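Local coordinates for protein alpha-fucosidase GH29 (Fusarium graminearum, PDB 4PSR) that hydrolyses alpha-L-fucosidic bonds as a GH29 glycoside hydrolase, probably releasing the alpha-1,6-linked core fucose of glycoproteins, at residues W47-M52 with N177-W182; W35-T40 with H126-S131; V497-R502 with S541-D546. One frame throughout, in Å; residues are numbered along the deposited sequence.

Interaction 1 (W47-M52 with N177-W182); sequences WYPRNM and NGFFQW. With FUL (beta-L-fucopyranose), chain M.
R50 lies across the phenyl ring of F179 and then runs on to put its guanidinium among the backbone and side chains of F179, Q181 and W182. Its CB sits over the centre of the F179 ring, 3.6 Å from the centroid, a clear CH-pi contact. From there the chain stays extended from CG to NE, with CG anti to the backbone N (chi1 154°). NH1 donates to Q181 OE1 at 3.0 Å and, almost straight, to F179 O at 3.2 Å; the second bond comes in above the plane of that carbonyl. NH2 also reaches Q181 OE1, so two nitrogens grip one oxygen, and all three bonds keep close to the guanidinium plane. W182 covers one guanidinium face, its CZ3 lying 3.4 Å above the middle of the group with the two planes 32° apart.

F179 turns an edge toward the five-membered ring of W47 in a T-shaped pair, the planes 86° apart and CE1 3.9 Å from W47 CG. Both segments belong to excursions that follow the first and third strands of the TIM barrel, and W47 turns the NE1 edge of its indole to the sugar site formed there, with F179 against one face. NE1 donates to O2 of the bound fucose at 2.9 Å, with a weak second bond to O3. F179 thus backs a residue that holds the ligand directly, and H127 meets both of their rings as well.

P49 CB packs against F179 CE2 and F180 CE1, while P49 O, buried and without a polar partner, faces the F180 edge. One water ties the backbones together, donating to R50 O and F179 O and accepting from W182 N.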
loop_
_atom_site.group_PDB
_atom_site.type_symbol
_atom_site.label_atom_id
_atom_site.label_comp_id
_atom_site.label_asym_id
_atom_site.label_seq_id
_atom_site.Cartn_x
_atom_site.Cartn_y
_atom_site.Cartn_z
ATOM N N TRP A 47 -1.922 12.311 15.537
ATOM C CA TRP A 47 -1.013 12.229 16.692
ATOM C C TRP A 47 -1.383 13.212 17.808
ATOM O O TRP A 47 -0.683 13.270 18.808
ATOM C CB TRP A 47 0.464 12.383 16.282
ATOM C CG TRP A 47 1.067 11.126 15.702
ATOM C CD1 TRP A 47 0.439 10.146 14.970
ATOM C CD2 TRP A 47 2.437 10.697 15.841
ATOM N NE1 TRP A 47 1.336 9.141 14.654
ATOM C CE2 TRP A 47 2.566 9.458 15.181
ATOM C CE3 TRP A 47 3.566 11.255 16.451
ATOM C CZ2 TRP A 47 3.783 8.754 15.137
ATOM C CZ3 TRP A 47 4.774 10.555 16.406
ATOM C CH2 TRP A 47 4.869 9.323 15.762
ATOM N N TYR A 48 -2.473 13.948 17.666
ATOM C CA TYR A 48 -2.903 14.880 18.732
ATOM C C TYR A 48 -2.914 14.255 20.126
ATOM O O TYR A 48 -2.476 14.904 21.068
ATOM C CB TYR A 48 -4.266 15.470 18.425
ATOM C CG TYR A 48 -4.678 16.577 19.376
ATOM C CD1 TYR A 48 -4.397 17.899 19.083
ATOM C CD2 TYR A 48 -5.389 16.300 20.531
ATOM C CE1 TYR A 48 -4.772 18.926 19.942
ATOM C CE2 TYR A 48 -5.756 17.307 21.392
ATOM C CZ TYR A 48 -5.474 18.621 21.075
ATOM O OH TYR A 48 -5.868 19.644 21.917
ATOM N N PRO A 49 -3.388 13.005 20.288
ATOM C CA PRO A 49 -3.394 12.437 21.644
ATOM C C PRO A 49 -2.013 12.382 22.291
ATOM O O PRO A 49 -1.921 12.457 23.531
ATOM C CB PRO A 49 -3.954 11.019 21.437
ATOM C CG PRO A 49 -4.708 11.076 20.131
ATOM C CD PRO A 49 -3.994 12.090 19.290
ATOM N N ARG A 50 -0.974 12.163 21.483
ATOM C CA ARG A 50 0.415 12.172 21.969
ATOM C C ARG A 50 0.904 13.605 22.179
ATOM O O ARG A 50 1.458 13.944 23.248
ATOM C CB ARG A 50 1.295 11.479 20.935
ATOM C CG ARG A 50 2.787 11.906 20.918
ATOM C CD ARG A 50 3.546 11.043 19.922
ATOM N NE ARG A 50 4.970 11.390 19.785
ATOM C CZ ARG A 50 5.897 10.962 20.627
ATOM N NH1 ARG A 50 5.576 10.251 21.686
ATOM N NH2 ARG A 50 7.168 11.266 20.403
ATOM N N ASN A 51 0.724 14.452 21.177
ATOM C CA ASN A 51 1.354 15.774 21.203
ATOM C C ASN A 51 0.661 16.778 22.126
ATOM O O ASN A 51 1.288 17.760 22.510
ATOM C CB ASN A 51 1.490 16.346 19.786
ATOM C CG ASN A 51 2.372 15.506 18.895
ATOM O OD1 ASN A 51 1.904 14.936 17.908
ATOM N ND2 ASN A 51 3.666 15.429 19.218
ATOM N N MET A 52 -0.599 16.566 22.489
ATOM C CA MET A 52 -1.284 17.455 23.415
ATOM C C MET A 52 -0.536 17.520 24.761
ATOM O O MET A 52 -0.703 18.489 25.513
ATOM C CB MET A 52 -2.748 17.021 23.632
ATOM C CG MET A 52 -2.916 15.615 24.210
ATOM S SD MET A 52 -4.613 15.234 24.715
ATOM C CE MET A 52 -4.648 15.952 26.366
ATOM N N ASN A 177 4.919 1.792 23.493
ATOM C CA ASN A 177 6.334 1.922 23.118
ATOM C C ASN A 177 6.726 3.372 22.902
ATOM O O ASN A 177 7.726 3.641 22.257
ATOM C CB ASN A 177 6.682 1.055 21.892
ATOM C CG ASN A 177 6.933 -0.377 22.253
ATOM O OD1 ASN A 177 7.989 -0.698 22.827
ATOM N ND2 ASN A 177 6.015 -1.258 21.926
ATOM N N GLY A 178 5.958 4.309 23.445
ATOM C CA GLY A 178 6.343 5.701 23.478
ATOM C C GLY A 178 5.286 6.704 23.077
ATOM O O GLY A 178 5.414 7.871 23.407
ATOM N N PHE A 179 4.228 6.286 22.389
ATOM C CA PHE A 179 3.244 7.271 21.924
ATOM C C PHE A 179 2.791 8.217 23.023
ATOM O O PHE A 179 2.720 9.422 22.819
ATOM C CB PHE A 179 2.026 6.541 21.354
ATOM C CG PHE A 179 1.007 7.441 20.671
ATOM C CD1 PHE A 179 1.273 8.029 19.448
ATOM C CD2 PHE A 179 -0.239 7.637 21.244
ATOM C CE1 PHE A 179 0.326 8.815 18.798
ATOM C CE2 PHE A 179 -1.193 8.416 20.592
ATOM C CZ PHE A 179 -0.900 9.000 19.384
ATOM N N PHE A 180 2.462 7.646 24.180
ATOM C CA PHE A 180 1.952 8.436 25.294
ATOM C C PHE A 180 3.062 8.773 26.320
ATOM O O PHE A 180 2.794 8.954 27.494
ATOM C CB PHE A 180 0.809 7.686 25.976
ATOM C CG PHE A 180 -0.533 7.794 25.266
ATOM C CD1 PHE A 180 -1.088 9.030 24.996
ATOM C CD2 PHE A 180 -1.270 6.636 24.956
ATOM C CE1 PHE A 180 -2.350 9.148 24.397
ATOM C CE2 PHE A 180 -2.560 6.768 24.363
ATOM C CZ PHE A 180 -3.077 7.998 24.101
ATOM N N GLN A 181 4.294 8.912 25.856
ATOM C CA GLN A 181 5.420 9.134 26.792
ATOM C C GLN A 181 5.260 10.392 27.651
ATOM O O GLN A 181 5.813 10.444 28.758
ATOM C CB GLN A 181 6.749 9.201 26.019
ATOM C CG GLN A 181 6.933 10.401 25.135
ATOM C CD GLN A 181 8.201 10.301 24.344
ATOM O OE1 GLN A 181 8.202 9.994 23.165
ATOM N NE2 GLN A 181 9.324 10.579 25.009
ATOM N N TRP A 182 4.549 11.399 27.156
ATOM C CA TRP A 182 4.403 12.665 27.889
ATOM C C TRP A 182 3.148 12.758 28.776
ATOM O O TRP A 182 2.937 13.783 29.447
ATOM C CB TRP A 182 4.476 13.859 26.943
ATOM C CG TRP A 182 5.793 13.935 26.181
ATOM C CD1 TRP A 182 7.052 13.985 26.745
ATOM C CD2 TRP A 182 5.998 13.945 24.761
ATOM N NE1 TRP A 182 8.012 14.041 25.766
ATOM C CE2 TRP A 182 7.398 14.026 24.536
ATOM C CE3 TRP A 182 5.148 13.900 23.659
ATOM C CZ2 TRP A 182 7.962 14.056 23.251
ATOM C CZ3 TRP A 182 5.722 13.942 22.360
ATOM C CH2 TRP A 182 7.121 13.996 22.181
HETATM C C1 FUL M . 2.195 5.921 10.699
HETATM C C2 FUL M . 1.352 6.389 11.868
HETATM O O2 FUL M . 2.152 6.884 12.954
HETATM C C3 FUL M . 0.461 7.476 11.327
HETATM O O3 FUL M . -0.300 8.013 12.386
HETATM C C4 FUL M . -0.416 6.856 10.269
HETATM O O4 FUL M . -1.265 5.883 10.870
HETATM C C5 FUL M . 0.461 6.227 9.194
HETATM C C6 FUL M . -0.337 5.509 8.127
HETATM O O5 FUL M . 1.392 5.290 9.730
HETATM O O1 FUL M . 3.110 4.963 11.166
HETATM O O HOH W 1 2.680 11.619 24.769
#

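Interaction 2 (W35-T40 with H126-S131); sequences WGAFTT and HHDGFS. With FUL (beta-L-fucopyranose), chain M.
F38 and H126 form an edge-to-face pair tilted well away from a right angle, and no direct hydrogen bond joins 35-40 to 126-131. The imidazole edge is directed at the F38 face with the ring planes only 51° apart, and the closest approach is made by H126 CB, 3.5 Å from F38 CE2. CG of F38 stands between the backbone N and the carbonyl carbon (chi1 49°). G36 N lies 3.5 Å above the phenyl plane, on the face turned away from H126. The turn that begins at G36 is held by T39, whose OG1 accepts from G36 N while its own N donates to G36 O.

D128 comes to the rim of the same phenyl ring, OD2 lying near the ring plane 3.7 Å from CD2. This oxygen is hydrogen-bonded to Y75 OH, and it also accepts from a water at 2.7 Å that takes a weak bond from A37 N. Beyond it A37 CB touches F130 CD2 at 3.9 Å.

The loops follow the first and second strands of the TIM barrel, and the second carries two ligand-binding histidines. H126 NE2 is hydrogen-bonded to O4 of the bound fucose at 3.0 Å, with a weak bond to O3; H127 NE2 meets O2 at 2.9 Å, its ND1 being bonded to H171 O. F38 meets H126 at CB and the near part of the imidazole, while NE2 at the far end bonds the sugar, consistent with F38 packing behind a sugar-binding histidine. The segments are linked through one water, weakly on the A37 side, so the contact between them rests mainly on van der Waals packing.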
loop_
_atom_site.group_PDB
_atom_site.type_symbol
_atom_site.label_atom_id
_atom_site.label_comp_id
_atom_site.label_asym_id
_atom_site.label_seq_id
_atom_site.Cartn_x
_atom_site.Cartn_y
_atom_site.Cartn_z
ATOM N N TRP A 35 -10.280 7.367 11.428
ATOM C CA TRP A 35 -11.388 8.047 12.079
ATOM C C TRP A 35 -11.554 7.453 13.442
ATOM O O TRP A 35 -11.704 6.244 13.581
ATOM C CB TRP A 35 -12.667 7.851 11.271
ATOM C CG TRP A 35 -13.879 8.548 11.829
ATOM C CD1 TRP A 35 -14.051 9.883 12.023
ATOM C CD2 TRP A 35 -15.077 7.917 12.266
ATOM N NE1 TRP A 35 -15.292 10.116 12.554
ATOM C CE2 TRP A 35 -15.943 8.920 12.705
ATOM C CE3 TRP A 35 -15.495 6.584 12.326
ATOM C CZ2 TRP A 35 -17.228 8.646 13.183
ATOM C CZ3 TRP A 35 -16.779 6.306 12.791
ATOM C CH2 TRP A 35 -17.622 7.334 13.218
ATOM N N GLY A 36 -11.519 8.290 14.471
ATOM C CA GLY A 36 -11.664 7.789 15.830
ATOM C C GLY A 36 -11.652 8.902 16.864
ATOM O O GLY A 36 -11.836 10.046 16.521
ATOM N N ALA A 37 -11.433 8.538 18.122
ATOM C CA ALA A 37 -11.393 9.540 19.174
ATOM C C ALA A 37 -10.233 10.513 18.966
ATOM O O ALA A 37 -10.295 11.640 19.420
ATOM C CB ALA A 37 -11.291 8.893 20.543
ATOM N N PHE A 38 -9.205 10.091 18.236
ATOM C CA PHE A 38 -8.089 10.984 17.907
ATOM C C PHE A 38 -8.520 12.086 16.953
ATOM O O PHE A 38 -7.824 13.096 16.819
ATOM C CB PHE A 38 -6.904 10.209 17.311
ATOM C CG PHE A 38 -7.284 9.269 16.188
ATOM C CD1 PHE A 38 -7.534 9.753 14.894
ATOM C CD2 PHE A 38 -7.433 7.918 16.431
ATOM C CE1 PHE A 38 -7.932 8.885 13.879
ATOM C CE2 PHE A 38 -7.819 7.040 15.401
ATOM C CZ PHE A 38 -8.081 7.545 14.142
ATOM N N THR A 39 -9.681 11.930 16.308
ATOM C CA THR A 39 -10.205 12.943 15.412
ATOM C C THR A 39 -10.962 14.059 16.171
ATOM O O THR A 39 -11.232 15.119 15.608
ATOM C CB THR A 39 -11.167 12.302 14.361
ATOM O OG1 THR A 39 -10.560 11.122 13.802
ATOM C CG2 THR A 39 -11.519 13.277 13.254
ATOM N N THR A 40 -11.357 13.782 17.411
ATOM C CA THR A 40 -12.263 14.677 18.134
ATOM C C THR A 40 -11.782 16.142 18.157
ATOM O O THR A 40 -12.565 17.057 17.877
ATOM C CB THR A 40 -12.516 14.196 19.562
ATOM O OG1 THR A 40 -12.799 12.786 19.575
ATOM C CG2 THR A 40 -13.701 14.934 20.167
ATOM N N HIS A 126 -5.890 2.807 16.575
ATOM C CA HIS A 126 -4.666 3.521 16.223
ATOM C C HIS A 126 -3.655 3.385 17.387
ATOM O O HIS A 126 -3.631 2.356 18.028
ATOM C CB HIS A 126 -5.008 4.962 15.819
ATOM C CG HIS A 126 -3.941 5.620 15.023
ATOM N ND1 HIS A 126 -3.074 6.533 15.584
ATOM C CD2 HIS A 126 -3.534 5.440 13.748
ATOM C CE1 HIS A 126 -2.206 6.926 14.665
ATOM N NE2 HIS A 126 -2.458 6.269 13.544
ATOM N N HIS A 127 -2.810 4.397 17.624
ATOM C CA HIS A 127 -1.815 4.354 18.701
ATOM C C HIS A 127 -2.390 4.793 20.061
ATOM O O HIS A 127 -1.689 4.660 21.069
ATOM C CB HIS A 127 -0.640 5.326 18.439
ATOM C CG HIS A 127 0.116 5.151 17.148
ATOM N ND1 HIS A 127 0.494 3.931 16.610
ATOM C CD2 HIS A 127 0.636 6.101 16.331
ATOM C CE1 HIS A 127 1.214 4.155 15.519
ATOM N NE2 HIS A 127 1.300 5.455 15.315
ATOM N N ASP A 128 -3.626 5.298 20.079
ATOM C CA ASP A 128 -4.199 6.011 21.215
ATOM C C ASP A 128 -4.951 5.139 22.214
ATOM O O ASP A 128 -5.619 5.667 23.106
ATOM C CB ASP A 128 -5.132 7.108 20.730
ATOM C CG ASP A 128 -6.400 6.566 20.068
ATOM O OD1 ASP A 128 -6.380 5.411 19.574
ATOM O OD2 ASP A 128 -7.413 7.307 20.042
ATOM N N GLY A 129 -4.867 3.824 22.073
ATOM C CA GLY A 129 -5.406 2.916 23.071
ATOM C C GLY A 129 -6.905 2.629 23.063
ATOM O O GLY A 129 -7.413 1.952 23.985
ATOM N N PHE A 130 -7.602 3.146 22.056
ATOM C CA PHE A 130 -9.076 3.062 21.956
ATOM C C PHE A 130 -9.408 2.022 20.886
ATOM O O PHE A 130 -9.149 2.242 19.698
ATOM C CB PHE A 130 -9.595 4.454 21.571
ATOM C CG PHE A 130 -11.114 4.613 21.596
ATOM C CD1 PHE A 130 -11.821 4.418 22.778
ATOM C CD2 PHE A 130 -11.822 5.018 20.470
ATOM C CE1 PHE A 130 -13.212 4.594 22.830
ATOM C CE2 PHE A 130 -13.207 5.216 20.535
ATOM C CZ PHE A 130 -13.892 5.012 21.706
ATOM N N SER A 131 -9.945 0.884 21.324
ATOM C CA SER A 131 -10.331 -0.196 20.407
ATOM C C SER A 131 -11.731 0.085 19.900
ATOM O O SER A 131 -12.607 0.248 20.716
ATOM C CB SER A 131 -10.348 -1.539 21.120
ATOM O OG SER A 131 -9.086 -1.847 21.700
HETATM C C1 FUL M . 2.195 5.921 10.699
HETATM C C2 FUL M . 1.352 6.389 11.868
HETATM O O2 FUL M . 2.152 6.884 12.954
HETATM C C3 FUL M . 0.461 7.476 11.327
HETATM O O3 FUL M . -0.300 8.013 12.386
HETATM C C4 FUL M . -0.416 6.856 10.269
HETATM O O4 FUL M . -1.265 5.883 10.870
HETATM C C5 FUL M . 0.461 6.227 9.194
HETATM C C6 FUL M . -0.337 5.509 8.127
HETATM O O5 FUL M . 1.392 5.290 9.730
HETATM O O1 FUL M . 3.110 4.963 11.166
HETATM O O HOH W 2 -9.518 6.475 18.518
#

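Interaction 3 (V497-R502 with S541-D546); sequences VPQPER and SIRVSD
Q499 lays its side-chain amide against R543 and S545, and both ends of that amide are used. NE2 donates two nearly straight bonds, each of 3.0 Å: one to S545 OG, in the amide plane, the other to R543 O, which it approaches from above the carbonyl plane. OE1 accepts from R543 NE at 3.0 Å, with amide and guanidinium turned 83° apart. The bend at chi3 of R543 (45°) swings NE toward that oxygen. S545 OG passes the chain of bonds on, donating to P500 O at 2.6 Å, nearly along the C=O axis.

A water completes the arrangement: it donates to V497 O and Q499 OE1 and accepts from R543 NH1 at 2.7 Å. NH2 of R543 is paired in a salt bridge with E569.

Strand 541-544 lies inside a four-stranded antiparallel sheet, and 497-502 is the loop leading into its neighbour, strand 504-507. The amide thus fastens this entry loop beside the strand with which the next residues pair. Because Q499 donates twice and accepts twice, the contact is polar and directional, with little apolar packing, and E569 probably offsets the charge that R543 brings to it.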
loop_
_atom_site.group_PDB
_atom_site.type_symbol
_atom_site.label_atom_id
_atom_site.label_comp_id
_atom_site.label_asym_id
_atom_site.label_seq_id
_atom_site.Cartn_x
_atom_site.Cartn_y
_atom_site.Cartn_z
ATOM N N VAL A 497 11.055 -9.349 -24.771
ATOM C CA VAL A 497 11.879 -8.966 -23.628
ATOM C C VAL A 497 12.799 -7.814 -24.012
ATOM O O VAL A 497 13.745 -7.982 -24.801
ATOM C CB VAL A 497 12.702 -10.140 -23.111
ATOM C CG1 VAL A 497 13.547 -9.724 -21.889
ATOM C CG2 VAL A 497 11.766 -11.292 -22.753
ATOM N N PRO A 498 12.537 -6.627 -23.470
ATOM C CA PRO A 498 13.368 -5.494 -23.859
ATOM C C PRO A 498 14.776 -5.552 -23.266
ATOM O O PRO A 498 15.026 -6.136 -22.193
ATOM C CB PRO A 498 12.591 -4.306 -23.296
ATOM C CG PRO A 498 11.904 -4.877 -22.082
ATOM C CD PRO A 498 11.525 -6.254 -22.461
ATOM N N GLN A 499 15.710 -4.928 -23.979
ATOM C CA GLN A 499 17.040 -4.705 -23.466
ATOM C C GLN A 499 17.132 -3.288 -22.885
ATOM O O GLN A 499 17.050 -2.315 -23.610
ATOM C CB GLN A 499 18.077 -4.875 -24.585
ATOM C CG GLN A 499 19.501 -4.906 -24.084
ATOM C CD GLN A 499 19.805 -6.147 -23.261
ATOM O OE1 GLN A 499 19.236 -7.216 -23.490
ATOM N NE2 GLN A 499 20.688 -6.011 -22.295
ATOM N N PRO A 500 17.294 -3.157 -21.560
ATOM C CA PRO A 500 17.412 -1.811 -20.990
ATOM C C PRO A 500 18.625 -1.060 -21.527
ATOM O O PRO A 500 19.632 -1.711 -21.852
ATOM C CB PRO A 500 17.596 -2.083 -19.485
ATOM C CG PRO A 500 16.957 -3.414 -19.276
ATOM C CD PRO A 500 17.300 -4.199 -20.521
ATOM N N GLU A 501 18.558 0.270 -21.582
ATOM C CA GLU A 501 19.694 1.072 -22.033
ATOM C C GLU A 501 20.916 0.786 -21.186
ATOM O O GLU A 501 22.016 0.592 -21.703
ATOM C CB GLU A 501 19.396 2.580 -22.003
ATOM C CG GLU A 501 20.555 3.393 -22.605
ATOM C CD GLU A 501 20.420 4.890 -22.430
ATOM O OE1 GLU A 501 19.496 5.335 -21.724
ATOM O OE2 GLU A 501 21.256 5.623 -23.002
ATOM N N ARG A 502 20.733 0.776 -19.869
ATOM C CA ARG A 502 21.762 0.299 -18.968
ATOM C C ARG A 502 21.130 -0.752 -18.081
ATOM O O ARG A 502 20.210 -0.468 -17.318
ATOM C CB ARG A 502 22.315 1.422 -18.088
ATOM C CG ARG A 502 23.007 2.532 -18.845
ATOM C CD ARG A 502 24.366 2.085 -19.351
ATOM N NE ARG A 502 24.991 3.125 -20.169
ATOM C CZ ARG A 502 24.926 3.190 -21.498
ATOM N NH1 ARG A 502 24.278 2.265 -22.199
ATOM N NH2 ARG A 502 25.526 4.186 -22.135
ATOM N N SER A 541 21.324 -17.949 -20.495
ATOM C CA SER A 541 22.079 -16.898 -21.152
ATOM C C SER A 541 21.685 -15.533 -20.566
ATOM O O SER A 541 20.635 -15.391 -19.928
ATOM C CB SER A 541 21.924 -16.924 -22.687
ATOM O OG SER A 541 20.584 -16.710 -23.116
ATOM N N ILE A 542 22.558 -14.562 -20.788
ATOM C CA ILE A 542 22.324 -13.195 -20.353
ATOM C C ILE A 542 22.895 -12.243 -21.385
ATOM O O ILE A 542 24.001 -12.473 -21.913
ATOM C CB ILE A 542 22.966 -12.943 -18.984
ATOM C CG1 ILE A 542 22.720 -11.497 -18.516
ATOM C CG2 ILE A 542 24.457 -13.237 -19.012
ATOM C CD1 ILE A 542 23.047 -11.292 -17.051
ATOM N N ARG A 543 22.147 -11.190 -21.689
ATOM C CA ARG A 543 22.635 -10.088 -22.497
ATOM C C ARG A 543 22.847 -8.866 -21.600
ATOM O O ARG A 543 21.895 -8.367 -20.977
ATOM C CB ARG A 543 21.670 -9.734 -23.612
ATOM C CG ARG A 543 22.284 -8.805 -24.640
ATOM C CD ARG A 543 21.570 -8.929 -25.976
ATOM N NE ARG A 543 20.118 -8.933 -25.815
ATOM C CZ ARG A 543 19.269 -9.544 -26.631
ATOM N NH1 ARG A 543 17.967 -9.463 -26.390
ATOM N NH2 ARG A 543 19.711 -10.229 -27.682
ATOM N N VAL A 544 24.092 -8.410 -21.536
ATOM C CA VAL A 544 24.475 -7.274 -20.700
ATOM C C VAL A 544 24.605 -6.055 -21.611
ATOM O O VAL A 544 25.258 -6.100 -22.659
ATOM C CB VAL A 544 25.805 -7.559 -19.984
ATOM C CG1 VAL A 544 26.268 -6.323 -19.185
ATOM C CG2 VAL A 544 25.700 -8.784 -19.072
ATOM N N SER A 545 23.970 -4.946 -21.258
ATOM C CA SER A 545 24.032 -3.762 -22.094
ATOM C C SER A 545 25.411 -3.113 -22.072
ATOM O O SER A 545 26.203 -3.310 -21.144
ATOM C CB SER A 545 22.982 -2.738 -21.633
ATOM O OG SER A 545 21.687 -3.301 -21.692
ATOM N N ASP A 546 25.691 -2.339 -23.114
ATOM C CA ASP A 546 26.875 -1.483 -23.142
ATOM C C ASP A 546 26.846 -0.602 -21.901
ATOM O O ASP A 546 25.770 -0.274 -21.402
ATOM C CB ASP A 546 26.870 -0.603 -24.388
ATOM C CG ASP A 546 27.298 -1.352 -25.645
ATOM O OD1 ASP A 546 27.731 -2.511 -25.539
ATOM O OD2 ASP A 546 27.221 -0.729 -26.713
HETATM O O HOH W 3 16.667 -8.185 -24.441
#

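How the interactions relate
Interactions 1 and 2 belong to one neighbourhood, their centres 12 Å apart and their segments alternating along the chain. They touch directly, F179 CD2 lying 3.3 Å from H127 O and P49 CG 3.7 Å from F38 CB, and each supplies hydrogen-bonding side chains to the same fucose at the barrel site. Interaction 2 is wholly buried and mostly apolar; interaction 1, partly buried, adds an arginine-centred polar cluster to its aromatic packing. Interaction 3 stands apart, its centre about 51 Å from either of the others, across the chain's centre in the C-terminal beta region. Partly buried too, it has no aromatic pairing and relies on amide, hydroxyl and guanidinium bonds.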